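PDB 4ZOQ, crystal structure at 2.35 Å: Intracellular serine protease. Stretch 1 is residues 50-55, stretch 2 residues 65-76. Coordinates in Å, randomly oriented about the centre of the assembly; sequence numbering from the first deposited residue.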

# COMPACT_ATOMS: atom_id res chain seq x y z
N GLN A 50 1.17 -18.35 -32.49
CA GLN A 50 0.73 -19.33 -33.44
C GLN A 50 -0.78 -19.50 -33.39
O GLN A 50 -1.38 -20.12 -34.27
CB GLN A 50 1.43 -20.65 -33.11
CG GLN A 50 0.84 -21.92 -33.65
CD GLN A 50 1.51 -23.14 -33.06
OE1 GLN A 50 2.58 -23.03 -32.43
NE2 GLN A 50 0.89 -24.31 -33.22
N PHE A 51 -1.40 -18.85 -32.40
CA PHE A 51 -2.85 -18.86 -32.27
C PHE A 51 -3.36 -17.45 -32.19
O PHE A 51 -4.36 -17.24 -31.59
CB PHE A 51 -3.31 -19.62 -31.02
CG PHE A 51 -3.11 -21.11 -31.08
CD1 PHE A 51 -1.89 -21.70 -30.76
CD2 PHE A 51 -4.18 -21.93 -31.41
CE1 PHE A 51 -1.73 -23.10 -30.82
CE2 PHE A 51 -4.03 -23.31 -31.48
CZ PHE A 51 -2.82 -23.89 -31.18
N HIS A 52 -2.60 -16.48 -32.68
CA HIS A 52 -3.01 -15.07 -32.71
C HIS A 52 -3.71 -14.58 -31.44
O HIS A 52 -4.75 -13.91 -31.49
CB HIS A 52 -3.88 -14.82 -33.95
CG HIS A 52 -4.09 -13.36 -34.29
ND1 HIS A 52 -3.05 -12.47 -34.48
CD2 HIS A 52 -5.22 -12.64 -34.43
CE1 HIS A 52 -3.54 -11.27 -34.74
NE2 HIS A 52 -4.86 -11.35 -34.71
N ILE A 53 -3.13 -14.94 -30.30
CA ILE A 53 -3.68 -14.46 -29.05
C ILE A 53 -2.57 -13.68 -28.37
O ILE A 53 -1.38 -14.03 -28.46
CB ILE A 53 -4.21 -15.61 -28.11
CG1 ILE A 53 -3.11 -16.58 -27.71
CG2 ILE A 53 -5.40 -16.36 -28.70
CD1 ILE A 53 -2.60 -16.31 -26.30
N HIS A 54 -2.92 -12.57 -27.74
CA HIS A 54 -1.87 -11.86 -27.04
C HIS A 54 -1.76 -12.19 -25.57
O HIS A 54 -2.68 -12.04 -24.77
CB HIS A 54 -1.91 -10.37 -27.34
CG HIS A 54 -1.28 -9.54 -26.29
ND1 HIS A 54 -0.11 -8.84 -26.53
CD2 HIS A 54 -1.80 -8.98 -25.17
CE1 HIS A 54 0.17 -8.09 -25.48
NE2 HIS A 54 -0.86 -8.15 -24.65
N ALA A 55 -0.55 -12.66 -25.27
CA ALA A 55 -0.10 -13.08 -23.96
C ALA A 55 0.88 -12.07 -23.38
O ALA A 55 1.98 -11.84 -23.91
CB ALA A 55 0.54 -14.44 -24.05
N LYS A 65 -1.33 -12.70 -18.75
CA LYS A 65 -2.71 -12.47 -19.11
C LYS A 65 -2.83 -12.73 -20.61
O LYS A 65 -2.09 -12.17 -21.42
CB LYS A 65 -3.18 -11.06 -18.74
CG LYS A 65 -4.43 -10.58 -19.49
CD LYS A 65 -4.83 -9.15 -19.11
CE LYS A 65 -3.74 -8.15 -19.38
NZ LYS A 65 -3.36 -8.05 -20.82
N VAL A 66 -3.74 -13.62 -20.98
CA VAL A 66 -3.88 -13.97 -22.38
C VAL A 66 -5.23 -13.45 -22.86
O VAL A 66 -6.27 -13.67 -22.24
CB VAL A 66 -3.76 -15.50 -22.62
CG1 VAL A 66 -2.36 -15.98 -22.28
CG2 VAL A 66 -4.77 -16.26 -21.80
N THR A 67 -5.19 -12.71 -23.96
CA THR A 67 -6.38 -12.12 -24.54
C THR A 67 -6.35 -12.43 -26.01
O THR A 67 -5.28 -12.54 -26.61
CB THR A 67 -6.46 -10.59 -24.32
OG1 THR A 67 -5.37 -9.94 -24.99
CG2 THR A 67 -6.39 -10.25 -22.83
N GLY A 68 -7.52 -12.60 -26.60
CA GLY A 68 -7.62 -12.90 -28.01
C GLY A 68 -9.05 -13.27 -28.33
O GLY A 68 -9.98 -12.76 -27.70
N GLU A 69 -9.25 -14.19 -29.27
CA GLU A 69 -10.62 -14.64 -29.49
C GLU A 69 -10.88 -15.97 -28.80
O GLU A 69 -10.10 -16.92 -28.86
CB GLU A 69 -10.90 -14.73 -30.98
CG GLU A 69 -11.29 -13.39 -31.63
CD GLU A 69 -12.67 -12.85 -31.22
OE1 GLU A 69 -13.07 -12.98 -30.04
OE2 GLU A 69 -13.34 -12.24 -32.10
N LYS A 70 -12.05 -16.00 -28.19
CA LYS A 70 -12.44 -16.99 -27.20
C LYS A 70 -12.62 -18.42 -27.69
O LYS A 70 -12.63 -19.36 -26.88
CB LYS A 70 -13.75 -16.50 -26.57
CG LYS A 70 -13.76 -14.98 -26.41
CD LYS A 70 -15.03 -14.50 -25.75
CE LYS A 70 -14.84 -13.11 -25.20
NZ LYS A 70 -16.03 -12.70 -24.43
N GLN A 71 -12.75 -18.61 -29.00
CA GLN A 71 -12.75 -19.96 -29.52
C GLN A 71 -11.36 -20.51 -29.48
O GLN A 71 -11.16 -21.71 -29.35
CB GLN A 71 -13.27 -19.99 -30.95
CG GLN A 71 -14.62 -20.67 -31.03
CD GLN A 71 -15.22 -20.63 -32.42
OE1 GLN A 71 -16.27 -20.01 -32.62
NE2 GLN A 71 -14.57 -21.29 -33.38
N LYS A 72 -10.41 -19.63 -29.68
CA LYS A 72 -9.02 -20.01 -29.77
C LYS A 72 -8.23 -20.02 -28.47
O LYS A 72 -7.10 -20.51 -28.44
CB LYS A 72 -8.40 -19.14 -30.82
CG LYS A 72 -7.04 -19.45 -31.33
CD LYS A 72 -6.91 -18.46 -32.44
CE LYS A 72 -7.01 -17.04 -31.83
NZ LYS A 72 -6.84 -15.88 -32.76
N LEU A 73 -8.81 -19.50 -27.39
CA LEU A 73 -8.18 -19.64 -26.08
C LEU A 73 -8.11 -21.11 -25.65
O LEU A 73 -7.12 -21.53 -25.07
CB LEU A 73 -8.91 -18.81 -25.01
CG LEU A 73 -8.76 -17.29 -25.14
CD1 LEU A 73 -9.74 -16.53 -24.24
CD2 LEU A 73 -7.34 -16.84 -24.85
N ALA A 74 -9.13 -21.89 -25.99
CA ALA A 74 -9.13 -23.32 -25.63
C ALA A 74 -8.08 -24.18 -26.37
O ALA A 74 -7.39 -24.97 -25.72
CB ALA A 74 -10.53 -23.92 -25.82
N PRO A 75 -7.94 -24.03 -27.71
CA PRO A 75 -6.86 -24.77 -28.40
C PRO A 75 -5.47 -24.25 -28.04
O PRO A 75 -4.50 -25.01 -28.12
CB PRO A 75 -7.12 -24.50 -29.88
CG PRO A 75 -8.40 -23.81 -29.98
CD PRO A 75 -8.81 -23.31 -28.66
N PHE A 76 -5.40 -23.00 -27.60
CA PHE A 76 -4.13 -22.43 -27.20
C PHE A 76 -3.76 -23.04 -25.88
O PHE A 76 -2.62 -23.44 -25.68
CB PHE A 76 -4.24 -20.91 -27.07
CG PHE A 76 -3.15 -20.30 -26.24
CD1 PHE A 76 -1.81 -20.43 -26.59
CD2 PHE A 76 -3.46 -19.64 -25.06
CE1 PHE A 76 -0.81 -19.88 -25.80
CE2 PHE A 76 -2.48 -19.09 -24.26
CZ PHE A 76 -1.14 -19.21 -24.63

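Two kinds of contact join these stretches: a short antiparallel pairing of strands, and a hydrophobic cluster in which Phe51 and Ile53 pack against the helix that follows the second strand. Together they bury about 605 Å², counting both sides.

The strand pairing is anchored where His54 faces Thr67. The amide N of His54 donates to the O of Thr67 at 2.6 Å, and the N of Thr67 returns a straighter bond to the O of His54 at 2.7 Å. Thr67 has chi1 near +60° (p), which brings OG1 within 3.4 Å of the O of His54 for a weak additional hydrogen bond. The two side chains share one face of the sheet, and the His54 ring, with chi1 t, presents its edge to the threonine, CD2 lying 3.7 Å from OG1. A beta-branched residue with a hydroxyl suits this place, combining an extended backbone with a polar group beside an exposed histidine. At the next pair, Ala55 and Val66 have no mutual backbone hydrogen bonds; their side chains occupy the other face, where Ala55 CB meets Val66 CG1 at 3.7 Å.

Ile53 is buried and links sheet to helix. Its chi1 is p, while chi2, at 101°, lies between the usual wells. In this conformation CD1 sits 3.6 Å from the centroid of the Phe76 ring, over its face, and 3.9 Å from Val66 CB; Ile53 CG2 lies 4.3 Å from Leu73 CD2. A branched aliphatic side chain can thus touch several apolar neighbours at once. Gly68 makes room nearby: an ideal CB there would lie 2.7 Å from Ile53 CG2, a clash.

Phe51 points its CA-to-CB bond toward the second stretch, and with chi1 m and chi2 near 84° its ring lies against the helix. Phe76 CA lies 4.1 Å from the ring centroid, almost on the ring normal, so the ring covers helix backbone as well as side chain. Phe51 CE2 also meets Pro75 CB at 3.7 Å. The broad, flat phenylalanine suits this partly exposed position. Phe76, with chi1 t, is buried and offers its own ring face to Ile53.

The Lys72 chain is extended except at chi3, which is p; CG packs 3.7 Å from Phe51 CB, and CE lies 3.6 Å from Ile53 CG2. The ammonium NZ then reaches the O of His52 at 3.1 Å, a weak hydrogen bond. Lysine suits this place because its methylenes can line the hydrophobic cluster while its charged end meets a backbone carbonyl.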